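Local coordinates for probable phenazine-specific methyltransferase (Pseudomonas aeruginosa, PDB 2IP2), which catalyses the S-adenosyl-L-methionine-dependent N-methylation of phenazine-1-carboxylate to 5-methylphenazine-1-carboxylate, a step in the biosynthesis of the virulence pigment pyocyanine, at residues K151-A156 / L322-R327; V195-E200 / E229-G234; G201-A206 / V219-G224; R241-L246 / V270-I275. All blocks are in the same frame, centred on the assembly; numbering follows the deposited sequence.

Contact 1. Residues K151-A156 / L322-R327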
loop_
_atom_site.group_PDB
_atom_site.type_symbol
_atom_site.label_atom_id
_atom_site.label_comp_id
_atom_site.label_asym_id
_atom_site.label_seq_id
_atom_site.Cartn_x
_atom_site.Cartn_y
_atom_site.Cartn_z
ATOM N N LYS A 151 -2.284 -18.538 -10.741
ATOM C CA LYS A 151 -1.595 -19.652 -10.088
ATOM C C LYS A 151 -1.236 -19.441 -8.613
ATOM O O LYS A 151 -1.099 -20.439 -7.865
ATOM C CB LYS A 151 -0.370 -20.058 -10.890
ATOM C CG LYS A 151 -0.732 -20.824 -12.163
ATOM C CD LYS A 151 0.525 -21.435 -12.712
ATOM C CE LYS A 151 0.253 -22.671 -13.517
ATOM N NZ LYS A 151 1.534 -23.172 -14.165
ATOM N N ALA A 152 -1.099 -18.182 -8.172
ATOM C CA ALA A 152 -0.815 -17.923 -6.752
ATOM C C ALA A 152 -1.905 -18.555 -5.867
ATOM O O ALA A 152 -1.644 -18.997 -4.738
ATOM C CB ALA A 152 -0.683 -16.412 -6.483
ATOM N N SER A 153 -3.109 -18.645 -6.416
ATOM C CA SER A 153 -4.267 -19.232 -5.722
ATOM C C SER A 153 -4.338 -20.770 -5.776
ATOM O O SER A 153 -5.223 -21.374 -5.174
ATOM C CB SER A 153 -5.562 -18.565 -6.208
ATOM O OG SER A 153 -5.699 -17.283 -5.588
ATOM N N ASN A 154 -3.374 -21.394 -6.458
ATOM C CA ASN A 154 -3.147 -22.836 -6.350
ATOM C C ASN A 154 -2.836 -23.241 -4.912
ATOM O O ASN A 154 -2.967 -24.414 -4.548
ATOM C CB ASN A 154 -2.033 -23.302 -7.313
ATOM C CG ASN A 154 -2.502 -23.328 -8.786
ATOM O OD1 ASN A 154 -3.659 -23.008 -9.093
ATOM N ND2 ASN A 154 -1.598 -23.693 -9.689
ATOM N N LEU A 155 -2.460 -22.247 -4.092
ATOM C CA LEU A 155 -2.315 -22.459 -2.649
ATOM C C LEU A 155 -3.601 -23.060 -2.068
ATOM O O LEU A 155 -3.550 -23.997 -1.262
ATOM C CB LEU A 155 -1.946 -21.156 -1.916
ATOM C CG LEU A 155 -0.477 -20.895 -1.561
ATOM C CD1 LEU A 155 0.377 -20.545 -2.777
ATOM C CD2 LEU A 155 -0.340 -19.809 -0.496
ATOM N N ALA A 156 -4.744 -22.524 -2.472
ATOM C CA ALA A 156 -6.013 -22.986 -1.927
ATOM C C ALA A 156 -6.344 -24.349 -2.538
ATOM O O ALA A 156 -6.742 -25.278 -1.814
ATOM C CB ALA A 156 -7.117 -21.992 -2.200
ATOM N N LEU A 322 -9.993 -21.621 3.617
ATOM C CA LEU A 322 -8.787 -21.969 2.836
ATOM C C LEU A 322 -7.828 -20.768 2.721
ATOM O O LEU A 322 -8.188 -19.646 3.080
ATOM C CB LEU A 322 -9.176 -22.495 1.429
ATOM C CG LEU A 322 -10.167 -23.644 1.189
ATOM C CD1 LEU A 322 -10.486 -23.683 -0.336
ATOM C CD2 LEU A 322 -9.590 -24.996 1.644
ATOM N N PRO A 323 -6.591 -20.992 2.220
ATOM C CA PRO A 323 -5.698 -19.839 2.019
ATOM C C PRO A 323 -6.257 -18.741 1.122
ATOM O O PRO A 323 -7.134 -18.993 0.274
ATOM C CB PRO A 323 -4.431 -20.462 1.369
ATOM C CG PRO A 323 -4.453 -21.890 1.765
ATOM C CD PRO A 323 -5.936 -22.273 1.878
ATOM N N MET A 324 -5.716 -17.528 1.324
ATOM C CA MET A 324 -6.010 -16.343 0.540
ATOM C C MET A 324 -7.486 -16.027 0.525
ATOM O O MET A 324 -8.085 -15.836 -0.547
ATOM C CB MET A 324 -5.467 -16.497 -0.871
ATOM C CG MET A 324 -4.140 -17.239 -0.858
ATOM S SD MET A 324 -3.055 -16.649 -2.137
ATOM C CE MET A 324 -3.780 -15.006 -2.456
ATOM N N GLU A 325 -8.068 -16.004 1.731
ATOM C CA GLU A 325 -9.439 -15.580 1.943
ATOM C C GLU A 325 -10.472 -16.363 1.102
ATOM O O GLU A 325 -11.518 -15.823 0.753
ATOM C CB GLU A 325 -9.597 -14.042 1.763
ATOM C CG GLU A 325 -8.822 -13.163 2.772
ATOM C CD GLU A 325 -9.263 -13.346 4.230
ATOM O OE1 GLU A 325 -10.456 -13.631 4.460
ATOM O OE2 GLU A 325 -8.420 -13.191 5.136
ATOM N N THR A 326 -10.217 -17.645 0.828
ATOM C CA THR A 326 -11.213 -18.411 0.037
ATOM C C THR A 326 -11.924 -19.407 0.940
ATOM O O THR A 326 -11.396 -19.794 1.976
ATOM C CB THR A 326 -10.625 -19.126 -1.227
ATOM O OG1 THR A 326 -11.413 -20.289 -1.580
ATOM C CG2 THR A 326 -9.241 -19.565 -1.006
ATOM N N ARG A 327 -13.139 -19.773 0.572
ATOM C CA ARG A 327 -13.935 -20.642 1.444
ATOM C C ARG A 327 -14.186 -21.916 0.706
ATOM O O ARG A 327 -14.345 -21.893 -0.523
ATOM C CB ARG A 327 -15.280 -20.029 1.703
ATOM C CG ARG A 327 -15.685 -20.113 3.127
ATOM C CD ARG A 327 -15.745 -18.685 3.648
ATOM N NE ARG A 327 -15.142 -18.548 4.962
ATOM C CZ ARG A 327 -15.137 -17.413 5.661
ATOM N NH1 ARG A 327 -15.712 -16.308 5.189
ATOM N NH2 ARG A 327 -14.564 -17.394 6.838
#
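Thr326 O is held by one short hydrogen bond, 2.8 Å from Leu322 N, as firm as any in the contact, which closes the turn between Leu322 and Thr326. A weak bond from Thr326 N to Pro323 O lies inside it. No hydrogen bond joins this turn to residues 151-156, so the contact rests on van der Waals packing of apolar side chains against each other and against backbone. Ala156 is its centre: its small methyl lets the turn come close to the helix, and CB lies only 3.4 Å from Thr326 CG2, a tight fit for one of the two conformers of Thr326. Pro323 lays its ring against the backbone, CD over Ala156 CA (3.9 Å) and CG beside Leu155 O (3.8 Å), while its CB meets Leu155 CB. The compact, rigid ring suits packing against a helix backbone. Met324 leaves with CG anti to its carbonyl carbon (chi1 -37°), and further bends bring SD to 3.8 Å from Ala152 O. The turn links antiparallel strands 314-322 and 326-333 at the sheet edge and rests on the start of helix 154-163; Phe95 and, from the second subunit, Ala9 and Ile13 pack around Leu155 and Met324.

Contact 2. Residues V195-E200 / E229-G234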
loop_
_atom_site.group_PDB
_atom_site.type_symbol
_atom_site.label_atom_id
_atom_site.label_comp_id
_atom_site.label_asym_id
_atom_site.label_seq_id
_atom_site.Cartn_x
_atom_site.Cartn_y
_atom_site.Cartn_z
ATOM N N VAL A 195 -13.794 -35.360 -14.618
ATOM C CA VAL A 195 -14.234 -34.706 -15.834
ATOM C C VAL A 195 -14.214 -33.201 -15.617
ATOM O O VAL A 195 -14.707 -32.688 -14.581
ATOM C CB VAL A 195 -15.694 -35.135 -16.205
ATOM C CG1 VAL A 195 -16.155 -34.401 -17.443
ATOM C CG2 VAL A 195 -15.749 -36.673 -16.474
ATOM N N MET A 196 -13.638 -32.492 -16.571
ATOM C CA MET A 196 -13.753 -31.053 -16.568
ATOM C C MET A 196 -14.710 -30.607 -17.661
ATOM O O MET A 196 -14.535 -30.912 -18.848
ATOM C CB MET A 196 -12.385 -30.413 -16.805
ATOM C CG MET A 196 -12.428 -28.893 -17.049
ATOM S SD MET A 196 -10.773 -28.299 -17.373
ATOM C CE MET A 196 -9.939 -29.082 -15.998
ATOM N N LEU A 197 -15.710 -29.850 -17.237
ATOM C CA LEU A 197 -16.668 -29.221 -18.127
ATOM C C LEU A 197 -16.300 -27.750 -18.328
ATOM O O LEU A 197 -15.986 -27.039 -17.386
ATOM C CB LEU A 197 -18.053 -29.288 -17.473
ATOM C CG LEU A 197 -19.247 -28.688 -18.219
ATOM C CD1 LEU A 197 -19.599 -29.566 -19.462
ATOM C CD2 LEU A 197 -20.479 -28.623 -17.249
ATOM N N ASP A 198 -16.382 -27.289 -19.555
ATOM C CA ASP A 198 -16.460 -25.858 -19.831
ATOM C C ASP A 198 -17.253 -25.697 -21.116
ATOM O O ASP A 198 -17.734 -26.691 -21.651
ATOM C CB ASP A 198 -15.061 -25.208 -19.922
ATOM C CG ASP A 198 -15.067 -23.749 -19.518
ATOM O OD1 ASP A 198 -16.042 -23.020 -19.875
ATOM O OD2 ASP A 198 -14.089 -23.328 -18.844
ATOM N N ARG A 199 -17.420 -24.451 -21.571
ATOM C CA ARG A 199 -18.220 -24.112 -22.773
ATOM C C ARG A 199 -17.534 -24.669 -24.018
ATOM O O ARG A 199 -16.312 -24.604 -24.118
ATOM C CB ARG A 199 -18.337 -22.582 -22.875
ATOM C CG ARG A 199 -19.654 -22.077 -23.475
ATOM C CD ARG A 199 -20.072 -20.696 -22.883
ATOM N NE ARG A 199 -21.525 -20.517 -22.647
ATOM C CZ ARG A 199 -22.483 -21.426 -22.876
ATOM N NH1 ARG A 199 -22.183 -22.620 -23.363
ATOM N NH2 ARG A 199 -23.761 -21.132 -22.624
ATOM N N GLU A 200 -18.271 -25.230 -24.973
ATOM C CA GLU A 200 -17.563 -25.743 -26.160
ATOM C C GLU A 200 -16.890 -24.592 -26.919
ATOM O O GLU A 200 -17.464 -23.487 -27.054
ATOM C CB GLU A 200 -18.411 -26.649 -27.071
ATOM C CG GLU A 200 -19.812 -26.167 -27.366
ATOM C CD GLU A 200 -20.387 -26.822 -28.607
ATOM O OE1 GLU A 200 -20.672 -28.048 -28.571
ATOM O OE2 GLU A 200 -20.555 -26.106 -29.619
ATOM N N GLU A 229 -26.837 -28.834 -18.719
ATOM C CA GLU A 229 -26.407 -30.197 -18.430
ATOM C C GLU A 229 -25.046 -30.260 -17.747
ATOM O O GLU A 229 -24.156 -29.487 -18.093
ATOM C CB GLU A 229 -26.394 -31.009 -19.730
ATOM C CG GLU A 229 -26.698 -32.480 -19.570
ATOM C CD GLU A 229 -26.780 -33.211 -20.924
ATOM O OE1 GLU A 229 -25.931 -32.949 -21.812
ATOM O OE2 GLU A 229 -27.684 -34.064 -21.082
ATOM N N VAL A 230 -24.877 -31.197 -16.810
ATOM C CA VAL A 230 -23.525 -31.541 -16.308
ATOM C C VAL A 230 -23.274 -33.050 -16.358
ATOM O O VAL A 230 -24.224 -33.801 -16.291
ATOM C CB VAL A 230 -23.250 -31.050 -14.854
ATOM C CG1 VAL A 230 -23.399 -29.511 -14.740
ATOM C CG2 VAL A 230 -24.104 -31.811 -13.827
ATOM N N PRO A 231 -22.001 -33.479 -16.490
ATOM C CA PRO A 231 -21.634 -34.906 -16.468
ATOM C C PRO A 231 -22.196 -35.638 -15.243
ATOM O O PRO A 231 -22.246 -35.075 -14.117
ATOM C CB PRO A 231 -20.085 -34.896 -16.473
ATOM C CG PRO A 231 -19.704 -33.567 -17.109
ATOM C CD PRO A 231 -20.828 -32.604 -16.719
ATOM N N SER A 232 -22.663 -36.870 -15.486
ATOM C CA SER A 232 -23.423 -37.623 -14.484
ATOM C C SER A 232 -22.576 -38.518 -13.566
ATOM O O SER A 232 -21.419 -38.895 -13.882
ATOM C CB SER A 232 -24.527 -38.476 -15.150
ATOM O OG SER A 232 -25.691 -37.715 -15.414
ATOM N N ASN A 233 -23.207 -38.891 -12.451
ATOM C CA ASN A 233 -22.696 -39.923 -11.530
ATOM C C ASN A 233 -21.404 -39.553 -10.791
ATOM O O ASN A 233 -20.688 -40.432 -10.332
ATOM C CB ASN A 233 -22.503 -41.303 -12.287
ATOM C CG ASN A 233 -22.643 -42.502 -11.336
ATOM O OD1 ASN A 233 -23.466 -42.451 -10.399
ATOM N ND2 ASN A 233 -21.832 -43.570 -11.547
ATOM N N GLY A 234 -21.111 -38.252 -10.679
ATOM C CA GLY A 234 -19.916 -37.791 -9.988
ATOM C C GLY A 234 -20.139 -37.956 -8.502
ATOM O O GLY A 234 -21.239 -37.748 -8.028
#
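Strand residues 195-198 run past the extended loop 229-234 without any hydrogen bond between them, the backbones standing about as far apart as side-chain packing demands: 7.4 Å from Val195 CA to Pro231 CA. Val195 and Leu197, both on the strand face turned to the loop, fill that gap. Val195 puts CG1 anti to its backbone N (chi1 178°), which drives this methyl against Pro231 CG and CB, 3.7 Å from CG; the two side chains cross obliquely. A beta-branched valine fits because its short, stiff branch needs no further torsion to arrive. Leu197, with CG likewise anti to the backbone N, reaches further and makes its closest contacts with CD2. That methyl is shared three ways: it lies 4.0 Å from Val230 CG1, the two side chains crossing at about a right angle, and it also touches Pro231 CD and Glu229 O. Val195 and Leu197 thus pack the loop before strand 236-240 against strand 193-198, away from the predicted cofactor site. The strand itself belongs to the Rossmann-like sheet of class I methyltransferases, in which an acidic residue at the C-terminal end of the second strand typically binds the cofactor ribose, consistent with the predicted S-adenosyl-L-methionine role of Asp198.

Contact 3. Residues G201-A206 / V219-G224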
loop_
_atom_site.group_PDB
_atom_site.type_symbol
_atom_site.label_atom_id
_atom_site.label_comp_id
_atom_site.label_asym_id
_atom_site.label_seq_id
_atom_site.Cartn_x
_atom_site.Cartn_y
_atom_site.Cartn_z
ATOM N N GLY A 201 -15.657 -24.837 -27.352
ATOM C CA GLY A 201 -14.863 -23.790 -27.966
ATOM C C GLY A 201 -13.945 -23.105 -26.970
ATOM O O GLY A 201 -13.137 -22.256 -27.357
ATOM N N SER A 202 -14.057 -23.467 -25.687
ATOM C CA SER A 202 -13.224 -22.852 -24.647
ATOM C C SER A 202 -12.122 -23.769 -24.138
ATOM O O SER A 202 -11.231 -23.331 -23.406
ATOM C CB SER A 202 -14.090 -22.383 -23.485
ATOM O OG SER A 202 -15.050 -21.457 -23.952
ATOM N N LEU A 203 -12.170 -25.024 -24.577
ATOM C CA LEU A 203 -11.313 -26.106 -24.043
ATOM C C LEU A 203 -9.849 -26.116 -24.502
ATOM O O LEU A 203 -9.044 -26.882 -23.978
ATOM C CB LEU A 203 -11.957 -27.466 -24.309
ATOM C CG LEU A 203 -13.334 -27.661 -23.664
ATOM C CD1 LEU A 203 -14.051 -28.879 -24.287
ATOM C CD2 LEU A 203 -13.216 -27.759 -22.111
ATOM N N GLY A 204 -9.521 -25.255 -25.464
ATOM C CA GLY A 204 -8.156 -25.102 -25.970
ATOM C C GLY A 204 -7.103 -25.034 -24.881
ATOM O O GLY A 204 -6.154 -25.835 -24.869
ATOM N N VAL A 205 -7.269 -24.090 -23.959
ATOM C CA VAL A 205 -6.269 -23.848 -22.904
ATOM C C VAL A 205 -6.070 -25.080 -22.033
ATOM O O VAL A 205 -4.931 -25.521 -21.801
ATOM C CB VAL A 205 -6.617 -22.635 -22.007
ATOM C CG1 VAL A 205 -5.500 -22.405 -20.988
ATOM C CG2 VAL A 205 -6.878 -21.369 -22.873
ATOM N N ALA A 206 -7.187 -25.640 -21.586
ATOM C CA ALA A 206 -7.180 -26.830 -20.745
ATOM C C ALA A 206 -6.642 -28.075 -21.467
ATOM O O ALA A 206 -6.022 -28.955 -20.858
ATOM C CB ALA A 206 -8.585 -27.111 -20.190
ATOM N N VAL A 219 -8.341 -37.969 -16.791
ATOM C CA VAL A 219 -9.346 -36.944 -16.888
ATOM C C VAL A 219 -9.820 -36.942 -18.319
ATOM O O VAL A 219 -9.059 -37.339 -19.208
ATOM C CB VAL A 219 -8.770 -35.537 -16.463
ATOM C CG1 VAL A 219 -7.627 -35.120 -17.340
ATOM C CG2 VAL A 219 -9.839 -34.413 -16.512
ATOM N N SER A 220 -11.063 -36.496 -18.544
ATOM C CA SER A 220 -11.501 -36.089 -19.874
ATOM C C SER A 220 -12.115 -34.705 -19.797
ATOM O O SER A 220 -12.463 -34.246 -18.686
ATOM C CB SER A 220 -12.522 -37.099 -20.419
ATOM O OG SER A 220 -13.641 -37.242 -19.549
ATOM N N LEU A 221 -12.251 -34.050 -20.953
ATOM C CA LEU A 221 -12.901 -32.760 -21.044
ATOM C C LEU A 221 -14.253 -32.909 -21.723
ATOM O O LEU A 221 -14.399 -33.682 -22.667
ATOM C CB LEU A 221 -12.062 -31.744 -21.833
ATOM C CG LEU A 221 -10.548 -31.605 -21.638
ATOM C CD1 LEU A 221 -9.963 -30.401 -22.443
ATOM C CD2 LEU A 221 -10.244 -31.398 -20.169
ATOM N N VAL A 222 -15.243 -32.150 -21.287
ATOM C CA VAL A 222 -16.465 -32.050 -22.098
ATOM C C VAL A 222 -16.882 -30.606 -22.376
ATOM O O VAL A 222 -16.717 -29.741 -21.521
ATOM C CB VAL A 222 -17.632 -33.004 -21.635
ATOM C CG1 VAL A 222 -17.307 -33.779 -20.431
ATOM C CG2 VAL A 222 -19.046 -32.318 -21.617
ATOM N N GLY A 223 -17.344 -30.351 -23.609
ATOM C CA GLY A 223 -17.804 -29.016 -23.985
ATOM C C GLY A 223 -19.314 -29.034 -23.816
ATOM O O GLY A 223 -19.976 -29.970 -24.267
ATOM N N GLY A 224 -19.862 -28.029 -23.159
ATOM C CA GLY A 224 -21.284 -28.022 -22.928
ATOM C C GLY A 224 -21.634 -26.858 -22.049
ATOM O O GLY A 224 -20.742 -26.175 -21.526
#
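A beta-alpha-beta crossover of the Rossmann-like methyltransferase sheet places this contact: strand 193-198 leads through helices 204-209 and 211-215 to strand 219-223, its parallel neighbour at the edge of the sheet, and residues at and just before the start of the first helix pack on that last strand. Leucine on each side does most of the work. Leu203 and Leu221 both carry CG anti to the carbonyl carbon, and their chains slide past each other in opposite directions, so that each tip lies beside the other's root. Leu221 CD1 thereby sits 4.0 Å from Leu203 CB and 3.9 Å from Leu203 O, and the same methyl also meets Ala206 CB at 4.2 Å. Alanine suits this point, three residues further along, because its single methyl lets the helix lie close to the strand. Leu203 CD2 returns the approach, 4.2 Å from Leu221 CB. The side chain of Leu203 also touches Asp198, predicted to bind S-adenosyl-L-methionine, so this packing lies beside the predicted cofactor site. At the far end of the contact the strand presents bare main chain: Gly223 has no side chain on the face turned to Leu203, and the other leucine methyl rests directly on the peptide that joins Val222 to Gly223. Leu203 CD1 is 3.8 Å from Val222 C and 3.7 Å from Gly223 N.

Contact 4. Residues R241-L246 / V270-I275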
loop_
_atom_site.group_PDB
_atom_site.type_symbol
_atom_site.label_atom_id
_atom_site.label_comp_id
_atom_site.label_asym_id
_atom_site.label_seq_id
_atom_site.Cartn_x
_atom_site.Cartn_y
_atom_site.Cartn_z
ATOM N N ARG A 241 -15.208 -20.720 -8.093
ATOM C CA ARG A 241 -15.329 -19.388 -8.666
ATOM C C ARG A 241 -16.334 -19.365 -9.818
ATOM O O ARG A 241 -16.062 -18.778 -10.853
ATOM C CB ARG A 241 -13.956 -18.904 -9.163
ATOM C CG ARG A 241 -12.948 -18.771 -8.072
ATOM C CD ARG A 241 -11.814 -17.809 -8.471
ATOM N NE ARG A 241 -10.564 -18.500 -8.828
ATOM C CZ ARG A 241 -9.716 -19.029 -7.940
ATOM N NH1 ARG A 241 -9.991 -18.968 -6.636
ATOM N NH2 ARG A 241 -8.588 -19.627 -8.347
ATOM N N ILE A 242 -17.467 -20.041 -9.641
ATOM C CA ILE A 242 -18.462 -20.128 -10.689
ATOM C C ILE A 242 -19.795 -19.497 -10.245
ATOM O O ILE A 242 -20.420 -18.800 -11.003
ATOM C CB ILE A 242 -18.580 -21.579 -11.275
ATOM C CG1 ILE A 242 -19.023 -21.542 -12.748
ATOM C CG2 ILE A 242 -19.476 -22.458 -10.419
ATOM C CD1 ILE A 242 -17.927 -21.116 -13.787
ATOM N N ILE A 243 -20.212 -19.737 -9.023
ATOM C CA ILE A 243 -21.478 -19.207 -8.537
ATOM C C ILE A 243 -21.471 -17.659 -8.471
ATOM O O ILE A 243 -22.465 -16.999 -8.841
ATOM C CB ILE A 243 -21.831 -19.867 -7.177
ATOM C CG1 ILE A 243 -22.263 -21.320 -7.399
ATOM C CG2 ILE A 243 -22.898 -19.081 -6.397
ATOM C CD1 ILE A 243 -23.489 -21.494 -8.311
ATOM N N GLY A 244 -20.336 -17.098 -8.036
ATOM C CA GLY A 244 -20.179 -15.635 -7.868
ATOM C C GLY A 244 -20.663 -14.828 -9.059
ATOM O O GLY A 244 -21.138 -13.691 -8.928
ATOM N N ASP A 245 -20.566 -15.424 -10.238
ATOM C CA ASP A 245 -20.873 -14.688 -11.431
ATOM C C ASP A 245 -22.316 -14.891 -11.905
ATOM O O ASP A 245 -22.731 -14.251 -12.885
ATOM C CB ASP A 245 -19.900 -15.079 -12.550
ATOM C CG ASP A 245 -19.862 -14.059 -13.686
ATOM O OD1 ASP A 245 -20.406 -12.939 -13.525
ATOM O OD2 ASP A 245 -19.281 -14.384 -14.744
ATOM N N LEU A 246 -23.068 -15.744 -11.194
ATOM C CA LEU A 246 -24.380 -16.232 -11.625
ATOM C C LEU A 246 -25.505 -15.564 -10.842
ATOM O O LEU A 246 -25.378 -15.383 -9.640
ATOM C CB LEU A 246 -24.477 -17.762 -11.448
ATOM C CG LEU A 246 -23.637 -18.719 -12.326
ATOM C CD1 LEU A 246 -24.025 -20.171 -11.970
ATOM C CD2 LEU A 246 -23.838 -18.471 -13.792
ATOM N N VAL A 270 -18.454 -25.894 -3.138
ATOM C CA VAL A 270 -18.360 -24.546 -3.654
ATOM C C VAL A 270 -17.056 -23.942 -3.113
ATOM O O VAL A 270 -16.782 -23.967 -1.883
ATOM C CB VAL A 270 -19.531 -23.712 -3.156
ATOM C CG1 VAL A 270 -19.372 -22.268 -3.603
ATOM C CG2 VAL A 270 -20.901 -24.313 -3.629
ATOM N N ILE A 271 -16.206 -23.472 -4.021
ATOM C CA ILE A 271 -14.921 -22.896 -3.600
ATOM C C ILE A 271 -15.004 -21.472 -4.053
ATOM O O ILE A 271 -15.068 -21.241 -5.261
ATOM C CB ILE A 271 -13.745 -23.619 -4.291
ATOM C CG1 ILE A 271 -13.763 -25.105 -3.943
ATOM C CG2 ILE A 271 -12.414 -22.983 -3.902
ATOM C CD1 ILE A 271 -13.173 -25.968 -5.047
ATOM N N GLU A 272 -15.056 -20.509 -3.103
ATOM C CA GLU A 272 -15.285 -19.119 -3.478
ATOM C C GLU A 272 -14.897 -18.193 -2.347
ATOM O O GLU A 272 -14.938 -18.594 -1.183
ATOM C CB GLU A 272 -16.740 -18.860 -3.905
ATOM C CG GLU A 272 -16.792 -17.837 -5.100
ATOM C CD GLU A 272 -17.851 -18.117 -6.148
ATOM O OE1 GLU A 272 -18.980 -18.509 -5.792
ATOM O OE2 GLU A 272 -17.568 -17.906 -7.357
ATOM N N ARG A 273 -14.465 -16.980 -2.649
ATOM C CA ARG A 273 -14.307 -16.050 -1.502
ATOM C C ARG A 273 -15.686 -15.564 -1.075
ATOM O O ARG A 273 -16.434 -15.092 -1.889
ATOM C CB ARG A 273 -13.515 -14.808 -1.850
ATOM C CG ARG A 273 -12.118 -15.042 -2.253
ATOM C CD ARG A 273 -11.339 -13.667 -2.028
ATOM N NE ARG A 273 -9.952 -14.018 -2.220
ATOM C CZ ARG A 273 -9.324 -13.796 -3.346
ATOM N NH1 ARG A 273 -9.952 -13.114 -4.307
ATOM N NH2 ARG A 273 -8.072 -14.178 -3.468
ATOM N N THR A 274 -16.024 -15.680 0.194
ATOM C CA THR A 274 -17.288 -15.080 0.635
ATOM C C THR A 274 -16.985 -14.102 1.779
ATOM O O THR A 274 -15.994 -14.274 2.464
ATOM C CB THR A 274 -18.302 -16.135 1.153
ATOM O OG1 THR A 274 -17.759 -16.765 2.323
ATOM C CG2 THR A 274 -18.589 -17.188 0.111
ATOM N N ILE A 275 -17.869 -13.125 2.003
ATOM C CA ILE A 275 -17.727 -12.135 3.044
ATOM C C ILE A 275 -18.601 -12.570 4.245
ATOM O O ILE A 275 -19.793 -12.817 4.084
ATOM C CB ILE A 275 -18.176 -10.721 2.515
ATOM C CG1 ILE A 275 -17.555 -10.352 1.166
ATOM C CG2 ILE A 275 -17.946 -9.655 3.530
ATOM C CD1 ILE A 275 -16.028 -10.193 1.165
#
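At the C-terminal ends of the parallel strands of the Rossmann-like sheet, the loop after strand 236-240 folds over the end of its parallel neighbour, strand 267-272, and Glu272 reaches across into it. Bent at chi2 (142°), the glutamate chain brings its carboxylate up to the loop backbone, crossing the Ile243 side chain at about a right angle so that OE1 lies 3.4 Å from Ile243 CB. Both oxygens share one N-H: Gly244 N stands 3.0 Å from OE1 and 3.0 Å from OE2, two weak bonds to a single donor. Glycine suits this position, since a bare alpha carbon lets the carboxylate come close. OE2 also lies against Arg241 CA, at 3.0 Å. The first bond of the Arg241 side chain points away from the strand; the chain, bent at chi3, runs on to touch Ser153. Arg241 is predicted to bind S-adenosyl-L-methionine, consistent with these bonds holding the loop that carries it. Ile243, buried, sends its end instead toward Leu254 and Leu308 of the flanking helices. The firmest bond between the two segments is purely main chain, Arg241 N to Ile271 O at 2.9 Å, with the donor nearly along the C=O axis.

Overall arrangement
Reading from the N terminus, the dimerisation helices come first, and residues 151-156 open contact 1, whose partner 322-327 lies near the chain's end; its long loop encloses the other three contacts. Within it, contact 2 closes the span from strand 193-198 to the loop before strand 236-240, and contact 3 nests inside that span. Contact 4 then closes the span from the loop after strand 236-240 to the end of strand 267-272, in series with contacts 2 and 3. All four reach one mixed sheet. Probable backbone hydrogen bonds join contacts 2 and 3, Val222 N to Met196 O, and contacts 1 and 4, Arg327 N to Glu272 O. The remaining pairs do not touch.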